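Local coordinates for acyl-coenzyme A thioesterase PaaI (PDB 1PSU), which hydrolyses acyl-coenzyme A thioesters, preferring ring-hydroxylated phenylacetyl-CoA esters, as a homotetrameric hot dog-fold enzyme of phenylacetate degradation, at residues B[35-40]-B[91-96]; B[108-113]-B[127-132]. One frame throughout, in Å; residues are numbered along the deposited sequence.

Interaction 1: residues B[35-40]-B[91-96]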
ATOM      1  N   VAL B  35       9.462  14.046  -6.140  1.00 25.58           N
ATOM      2  CA  VAL B  35       9.945  13.862  -4.789  1.00 26.84           C
ATOM      3  C   VAL B  35       8.819  14.321  -3.899  1.00 28.08           C
ATOM      4  O   VAL B  35       8.268  15.419  -4.065  1.00 27.71           O
ATOM      5  CB  VAL B  35      11.234  14.664  -4.494  1.00 28.09           C
ATOM      6  CG1 VAL B  35      11.694  14.395  -3.063  1.00 25.06           C
ATOM      7  CG2 VAL B  35      12.327  14.263  -5.462  1.00 25.82           C
ATOM      8  N   VAL B  36       8.451  13.451  -2.971  1.00 28.78           N
ATOM      9  CA  VAL B  36       7.357  13.732  -2.072  1.00 30.38           C
ATOM     10  C   VAL B  36       7.822  13.554  -0.641  1.00 31.13           C
ATOM     11  O   VAL B  36       8.748  12.790  -0.387  1.00 30.69           O
ATOM     12  CB  VAL B  36       6.180  12.806  -2.427  1.00 31.73           C
ATOM     13  CG1 VAL B  36       5.528  12.262  -1.194  1.00 35.22           C
ATOM     14  CG2 VAL B  36       5.186  13.574  -3.290  1.00 31.11           C
ATOM     15  N   THR B  37       7.201  14.284   0.284  1.00 32.85           N
ATOM     16  CA  THR B  37       7.571  14.223   1.701  1.00 34.64           C
ATOM     17  C   THR B  37       6.365  14.038   2.618  1.00 34.00           C
ATOM     18  O   THR B  37       5.260  14.502   2.323  1.00 32.23           O
ATOM     19  CB  THR B  37       8.297  15.509   2.155  1.00 36.32           C
ATOM     20  OG1 THR B  37       9.373  15.793   1.255  1.00 40.98           O
ATOM     21  CG2 THR B  37       8.866  15.323   3.551  1.00 38.07           C
HETATM   22  N   MSE B  38       6.593  13.375   3.745  1.00 34.41           N
HETATM   23  CA  MSE B  38       5.546  13.124   4.722  1.00 36.99           C
HETATM   24  C   MSE B  38       6.159  12.924   6.110  1.00 35.74           C
HETATM   25  O   MSE B  38       7.256  12.385   6.245  1.00 33.72           O
HETATM   26  CB  MSE B  38       4.760  11.875   4.308  1.00 41.65           C
HETATM   27  CG  MSE B  38       3.659  11.449   5.260  1.00 49.16           C
HETATM   28 SE   MSE B  38       3.221   9.550   5.033  1.00 61.18          SE
HETATM   29  CE  MSE B  38       1.747   9.666   3.824  1.00 56.58           C
ATOM     30  N   THR B  39       5.460  13.376   7.139  1.00 36.10           N
ATOM     31  CA  THR B  39       5.952  13.196   8.495  1.00 37.77           C
ATOM     32  C   THR B  39       5.168  12.075   9.154  1.00 37.91           C
ATOM     33  O   THR B  39       3.946  12.037   9.059  1.00 39.03           O
ATOM     34  CB  THR B  39       5.796  14.481   9.319  1.00 38.52           C
ATOM     35  OG1 THR B  39       6.719  15.467   8.838  1.00 39.43           O
ATOM     36  CG2 THR B  39       6.075  14.214  10.793  1.00 37.16           C
ATOM     37  N   VAL B  40       5.873  11.148   9.795  1.00 38.53           N
ATOM     38  CA  VAL B  40       5.206  10.042  10.464  1.00 39.03           C
ATOM     39  C   VAL B  40       4.546  10.562  11.731  1.00 42.17           C
ATOM     40  O   VAL B  40       5.202  11.160  12.587  1.00 41.12           O
ATOM     41  CB  VAL B  40       6.191   8.925  10.840  1.00 38.11           C
ATOM     42  CG1 VAL B  40       5.448   7.798  11.532  1.00 37.39           C
ATOM     43  CG2 VAL B  40       6.896   8.408   9.590  1.00 36.16           C
ATOM     44  N   GLY B  91       7.468  11.194  14.168  1.00 35.60           N
ATOM     45  CA  GLY B  91       8.360  12.335  14.109  1.00 35.08           C
ATOM     46  C   GLY B  91       9.364  12.221  12.981  1.00 34.92           C
ATOM     47  O   GLY B  91      10.008  13.201  12.615  1.00 35.10           O
ATOM     48  N   ASP B  92       9.514  11.017  12.434  1.00 35.09           N
ATOM     49  CA  ASP B  92      10.451  10.804  11.342  1.00 34.82           C
ATOM     50  C   ASP B  92       9.916  11.514  10.110  1.00 33.51           C
ATOM     51  O   ASP B  92       8.705  11.576   9.900  1.00 34.87           O
ATOM     52  CB  ASP B  92      10.609   9.307  11.056  1.00 35.16           C
ATOM     53  CG  ASP B  92      11.688   8.661  11.906  1.00 40.69           C
ATOM     54  OD1 ASP B  92      12.022   9.203  12.992  1.00 40.98           O
ATOM     55  OD2 ASP B  92      12.204   7.594  11.499  1.00 41.96           O
ATOM     56  N   THR B  93      10.810  12.083   9.310  1.00 32.59           N
ATOM     57  CA  THR B  93      10.390  12.758   8.086  1.00 31.58           C
ATOM     58  C   THR B  93      10.814  11.858   6.946  1.00 30.39           C
ATOM     59  O   THR B  93      11.999  11.577   6.772  1.00 30.14           O
ATOM     60  CB  THR B  93      11.041  14.141   7.937  1.00 31.53           C
ATOM     61  OG1 THR B  93      10.609  14.984   9.014  1.00 34.99           O
ATOM     62  CG2 THR B  93      10.618  14.785   6.614  1.00 33.53           C
ATOM     63  N   LEU B  94       9.825  11.395   6.190  1.00 28.89           N
ATOM     64  CA  LEU B  94      10.058  10.484   5.085  1.00 26.85           C
ATOM     65  C   LEU B  94       9.975  11.169   3.733  1.00 27.35           C
ATOM     66  O   LEU B  94       9.050  11.938   3.457  1.00 26.28           O
ATOM     67  CB  LEU B  94       9.051   9.331   5.152  1.00 26.78           C
ATOM     68  CG  LEU B  94       9.061   8.582   6.486  1.00 25.44           C
ATOM     69  CD1 LEU B  94       8.043   7.458   6.465  1.00 24.52           C
ATOM     70  CD2 LEU B  94      10.460   8.040   6.751  1.00 23.46           C
ATOM     71  N   THR B  95      10.967  10.891   2.896  1.00 27.21           N
ATOM     72  CA  THR B  95      11.028  11.464   1.568  1.00 28.31           C
ATOM     73  C   THR B  95      11.001  10.317   0.573  1.00 28.90           C
ATOM     74  O   THR B  95      11.783   9.366   0.678  1.00 28.95           O
ATOM     75  CB  THR B  95      12.319  12.286   1.374  1.00 30.54           C
ATOM     76  OG1 THR B  95      12.398  13.297   2.393  1.00 32.45           O
ATOM     77  CG2 THR B  95      12.314  12.956   0.007  1.00 30.41           C
ATOM     78  N   ALA B  96      10.085  10.414  -0.382  1.00 26.43           N
ATOM     79  CA  ALA B  96       9.925   9.403  -1.409  1.00 25.75           C
ATOM     80  C   ALA B  96      10.256  10.004  -2.777  1.00 24.74           C
ATOM     81  O   ALA B  96       9.649  10.994  -3.201  1.00 25.53           O
ATOM     82  CB  ALA B  96       8.490   8.875  -1.377  1.00 24.60           C
TER

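Interaction 2: residues B[108-113]-B[127-132]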
ATOM      1  N   GLY B 108       5.111   1.732 -18.523  1.00 28.95           N
ATOM      2  CA  GLY B 108       6.264   2.375 -17.929  1.00 26.01           C
ATOM      3  C   GLY B 108       6.713   1.691 -16.652  1.00 21.79           C
ATOM      4  O   GLY B 108       5.936   0.992 -16.014  1.00 22.71           O
ATOM      5  N   VAL B 109       7.980   1.866 -16.305  1.00 21.58           N
ATOM      6  CA  VAL B 109       8.509   1.309 -15.071  1.00 21.24           C
ATOM      7  C   VAL B 109       9.180   2.446 -14.314  1.00 16.91           C
ATOM      8  O   VAL B 109      10.002   3.174 -14.866  1.00 19.43           O
ATOM      9  CB  VAL B 109       9.548   0.190 -15.304  1.00 21.78           C
ATOM     10  CG1 VAL B 109      10.087  -0.293 -13.954  1.00 20.67           C
ATOM     11  CG2 VAL B 109       8.908  -0.978 -16.053  1.00 22.72           C
ATOM     12  N   TYR B 110       8.807   2.592 -13.049  1.00 20.04           N
ATOM     13  CA  TYR B 110       9.330   3.649 -12.182  1.00 20.34           C
ATOM     14  C   TYR B 110       9.873   3.055 -10.888  1.00 20.22           C
ATOM     15  O   TYR B 110       9.262   2.163 -10.315  1.00 20.71           O
ATOM     16  CB  TYR B 110       8.203   4.635 -11.835  1.00 19.36           C
ATOM     17  CG  TYR B 110       7.692   5.440 -13.016  1.00 21.32           C
ATOM     18  CD1 TYR B 110       6.999   4.826 -14.060  1.00 23.09           C
ATOM     19  CD2 TYR B 110       7.988   6.795 -13.126  1.00 21.87           C
ATOM     20  CE1 TYR B 110       6.627   5.546 -15.202  1.00 25.39           C
ATOM     21  CE2 TYR B 110       7.630   7.533 -14.258  1.00 25.37           C
ATOM     22  CZ  TYR B 110       6.955   6.900 -15.297  1.00 25.62           C
ATOM     23  OH  TYR B 110       6.672   7.609 -16.446  1.00 26.23           O
ATOM     24  N   ASP B 111      11.008   3.576 -10.435  1.00 21.77           N
ATOM     25  CA  ASP B 111      11.635   3.129  -9.193  1.00 24.02           C
ATOM     26  C   ASP B 111      11.422   4.192  -8.126  1.00 21.58           C
ATOM     27  O   ASP B 111      11.627   5.370  -8.387  1.00 20.00           O
ATOM     28  CB  ASP B 111      13.140   2.920  -9.391  1.00 26.41           C
ATOM     29  CG  ASP B 111      13.470   1.571 -10.005  1.00 32.42           C
ATOM     30  OD1 ASP B 111      12.523   0.858 -10.386  1.00 33.31           O
ATOM     31  OD2 ASP B 111      14.675   1.223 -10.098  1.00 34.63           O
ATOM     32  N   ILE B 112      11.004   3.775  -6.937  1.00 23.68           N
ATOM     33  CA  ILE B 112      10.776   4.709  -5.844  1.00 24.77           C
ATOM     34  C   ILE B 112      11.616   4.290  -4.637  1.00 25.95           C
ATOM     35  O   ILE B 112      11.774   3.099  -4.348  1.00 25.76           O
ATOM     36  CB  ILE B 112       9.272   4.743  -5.408  1.00 22.59           C
ATOM     37  CG1 ILE B 112       8.410   5.463  -6.448  1.00 23.92           C
ATOM     38  CG2 ILE B 112       9.121   5.492  -4.102  1.00 22.35           C
ATOM     39  CD1 ILE B 112       8.148   4.677  -7.724  1.00 25.41           C
ATOM     40  N   GLU B 113      12.172   5.264  -3.934  1.00 26.52           N
ATOM     41  CA  GLU B 113      12.951   4.954  -2.740  1.00 27.38           C
ATOM     42  C   GLU B 113      12.521   5.910  -1.635  1.00 26.46           C
ATOM     43  O   GLU B 113      12.437   7.115  -1.848  1.00 27.60           O
ATOM     44  CB  GLU B 113      14.445   5.097  -3.041  1.00 29.53           C
ATOM     45  CG  GLU B 113      15.342   5.101  -1.806  1.00 36.37           C
ATOM     46  CD  GLU B 113      16.807   4.916  -2.151  1.00 41.34           C
ATOM     47  OE1 GLU B 113      17.255   5.461  -3.192  1.00 43.88           O
ATOM     48  OE2 GLU B 113      17.525   4.237  -1.375  1.00 44.37           O
ATOM     49  N   GLY B 127       7.227   0.035  -9.481  1.00 23.93           N
ATOM     50  CA  GLY B 127       5.893  -0.159 -10.004  1.00 23.94           C
ATOM     51  C   GLY B 127       5.817  -0.034 -11.507  1.00 23.37           C
ATOM     52  O   GLY B 127       6.617   0.664 -12.132  1.00 23.27           O
ATOM     53  N   LYS B 128       4.842  -0.720 -12.091  1.00 24.45           N
ATOM     54  CA  LYS B 128       4.660  -0.672 -13.526  1.00 24.72           C
ATOM     55  C   LYS B 128       3.404   0.149 -13.771  1.00 24.12           C
ATOM     56  O   LYS B 128       2.387  -0.056 -13.120  1.00 23.44           O
ATOM     57  CB  LYS B 128       4.497  -2.077 -14.120  1.00 24.15           C
ATOM     58  CG  LYS B 128       4.783  -2.101 -15.634  1.00 34.37           C
ATOM     59  CD  LYS B 128       4.361  -3.388 -16.337  1.00 39.86           C
ATOM     60  CE  LYS B 128       2.914  -3.324 -16.849  1.00 43.64           C
ATOM     61  NZ  LYS B 128       2.506  -4.565 -17.599  1.00 44.38           N
ATOM     62  N   SER B 129       3.486   1.101 -14.690  1.00 25.69           N
ATOM     63  CA  SER B 129       2.333   1.936 -14.987  1.00 26.13           C
ATOM     64  C   SER B 129       1.696   1.535 -16.316  1.00 27.26           C
ATOM     65  O   SER B 129       2.336   0.925 -17.163  1.00 25.13           O
ATOM     66  CB  SER B 129       2.750   3.409 -15.020  1.00 24.94           C
ATOM     67  OG  SER B 129       3.735   3.649 -16.000  1.00 25.74           O
ATOM     68  N   HIS B 130       0.437   1.917 -16.487  1.00 28.84           N
ATOM     69  CA  HIS B 130      -0.343   1.628 -17.684  1.00 32.12           C
ATOM     70  C   HIS B 130      -1.156   2.889 -17.993  1.00 31.30           C
ATOM     71  O   HIS B 130      -1.923   3.349 -17.152  1.00 28.56           O
ATOM     72  CB  HIS B 130      -1.260   0.430 -17.387  1.00 35.35           C
ATOM     73  CG  HIS B 130      -2.263   0.135 -18.456  1.00 42.26           C
ATOM     74  ND1 HIS B 130      -3.491   0.759 -18.521  1.00 44.98           N
ATOM     75  CD2 HIS B 130      -2.228  -0.742 -19.489  1.00 44.52           C
ATOM     76  CE1 HIS B 130      -4.170   0.277 -19.549  1.00 46.45           C
ATOM     77  NE2 HIS B 130      -3.428  -0.632 -20.150  1.00 47.03           N
ATOM     78  N   ARG B 131      -0.978   3.465 -19.177  1.00 33.20           N
ATOM     79  CA  ARG B 131      -1.734   4.666 -19.525  1.00 37.09           C
ATOM     80  C   ARG B 131      -3.197   4.376 -19.837  1.00 39.06           C
ATOM     81  O   ARG B 131      -3.526   3.332 -20.391  1.00 37.28           O
ATOM     82  CB  ARG B 131      -1.051   5.393 -20.683  1.00 35.64           C
ATOM     83  CG  ARG B 131       0.092   6.234 -20.176  1.00 35.97           C
ATOM     84  CD  ARG B 131       1.049   6.667 -21.232  1.00 35.82           C
ATOM     85  NE  ARG B 131       2.107   7.470 -20.630  1.00 34.98           N
ATOM     86  CZ  ARG B 131       3.111   8.010 -21.305  1.00 35.56           C
ATOM     87  NH1 ARG B 131       3.209   7.838 -22.619  1.00 34.94           N
ATOM     88  NH2 ARG B 131       4.015   8.722 -20.659  1.00 36.76           N
ATOM     89  N   ILE B 132      -4.069   5.309 -19.472  1.00 44.13           N
ATOM     90  CA  ILE B 132      -5.501   5.143 -19.679  1.00 49.90           C
ATOM     91  C   ILE B 132      -6.126   6.327 -20.426  1.00 53.79           C
ATOM     92  O   ILE B 132      -6.083   7.475 -19.964  1.00 55.33           O
ATOM     93  CB  ILE B 132      -6.239   5.014 -18.329  1.00 50.64           C
ATOM     94  CG1 ILE B 132      -5.428   4.155 -17.369  1.00 51.29           C
ATOM     95  CG2 ILE B 132      -7.617   4.403 -18.542  1.00 53.22           C
ATOM     96  CD1 ILE B 132      -5.897   4.263 -15.928  1.00 51.45           C
TER

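Interaction 1: residues B[35-40]-B[91-96]
Residues 35-40 and 91-96 pair as antiparallel neighbours in the hot dog sheet, Val-36 facing Ala-96, Thr-37 Thr-95, Met-38 Leu-94 and Thr-39 Thr-93. The strand directions differ by 161°, and the axes come within 4.6 Å. Reciprocal backbone bonds define the ladder: Val-36 N to Ala-96 O and Ala-96 N to Val-36 O are both 2.7 Å, and Met-38 and Leu-94 exchange a second pair. The pairing runs on past the regular strands, where Gly-91 N reaches Val-40 O at 2.8 Å and Val-40 N donates to Asp-92 O. Gly-91 has a positive phi of 88°, a conformation that suits glycine.

One face carries four threonines. With each CG2 anti to its own N (OG1 chi1 -51° in Thr-37), the methyls of Thr-37 and Thr-93 meet, CG2 to CG2, at 3.6 Å, whereas Thr-37 OG1 and Thr-95 OG1 stand 4.1 Å apart, too far for a hydrogen bond. Beyond them Val-35 CG1 presses obliquely on Thr-95 CG2 at 3.4 Å, closer than ordinary methyl packing. The other face is apolar: Val-40 CG2 lies against Leu-94 CD1 at 3.5 Å, and Leu-94, Val-36 and selenomethionine Met-38 all touch Leu-59 of helix 53-69, the helix wrapped by the sheet. Gln-117, between strands 107-115 and 121-131, accepts from Thr-93 N and donates to Asp-92 OD1. The chemistry is therefore two-sided: main-chain bonds hold the strands, while the side chains divide into a threonine face at least partly open to solvent and a buried aliphatic one.

Interaction 2: residues B[108-113]-B[127-132]
Tyr-110 lays the CE1 corner of its ring beside the hydroxyl of Ser-129, with CE1 and Ser-129 OG 3.5 Å apart and the approach oblique to the ring. The ring stands on the flank where Gly-108 and Ser-129 pair. Its phenol OH is hydrogen-bonded to Gln-103 and Gln-71, so the hydroxyl end of this buried ring has polar neighbours. Ser-129 OG, with chi1 60°, sits between its own N and carbonyl carbon and lies 3.4 Å from Gly-108 CA, directly against the glycine backbone. From there its contact with Gly-108 O is long and weak.

The two segments belong to the hairpin of strands 107-115 and 121-131 in the antiparallel hot dog sheet, and Phe-64, Ala-67 and Cys-68 of helix 53-69 cover the face bearing Tyr-110, Ile-112 and Ser-129. Gly-127 and Tyr-110 exchange two backbone bonds, Tyr-110 N to Gly-127 O being 3.1 Å. The Gly-108 and Ser-129 pair is less even: Ser-129 N to Gly-108 O measures 2.8 Å, but Gly-108 N reaches Ser-129 O at 3.2 Å from about 40° above the carbonyl plane. The strand directions differ by 143°.

On the opposite face, Lys-128 passes its CG over Gly-108 O at 3.3 Å, and the chain then bends at chi3, so that its aliphatic part, not NZ, makes the contact. Val-109 CG1 lies 4.0 Å from Gly-127 O.

How the interactions relate
From the N terminus, the chain makes strand 33-39, then helix 53-69 and strand 75-84, before returning at 91-96; interaction 1 closes that excursion of 50 residues. Strand 93-103 then turns into strand 107-115, and interaction 2 closes the much shorter hairpin to strand 121-131, with 13 residues between its segments. The closures are in series, neither nesting nor crossing. Because strands 93-103 and 107-115 are adjacent, the two contacts belong to one sheet ordered 25-30, 33-39, 93-103, 107-115, 121-131, 75-84. Their centres lie about 21 Å apart on opposite sides of the chain's centre, and both meet helix 53-69, through Leu-56 and Leu-59 in one case and Phe-64, Ala-67 and Cys-68 in the other.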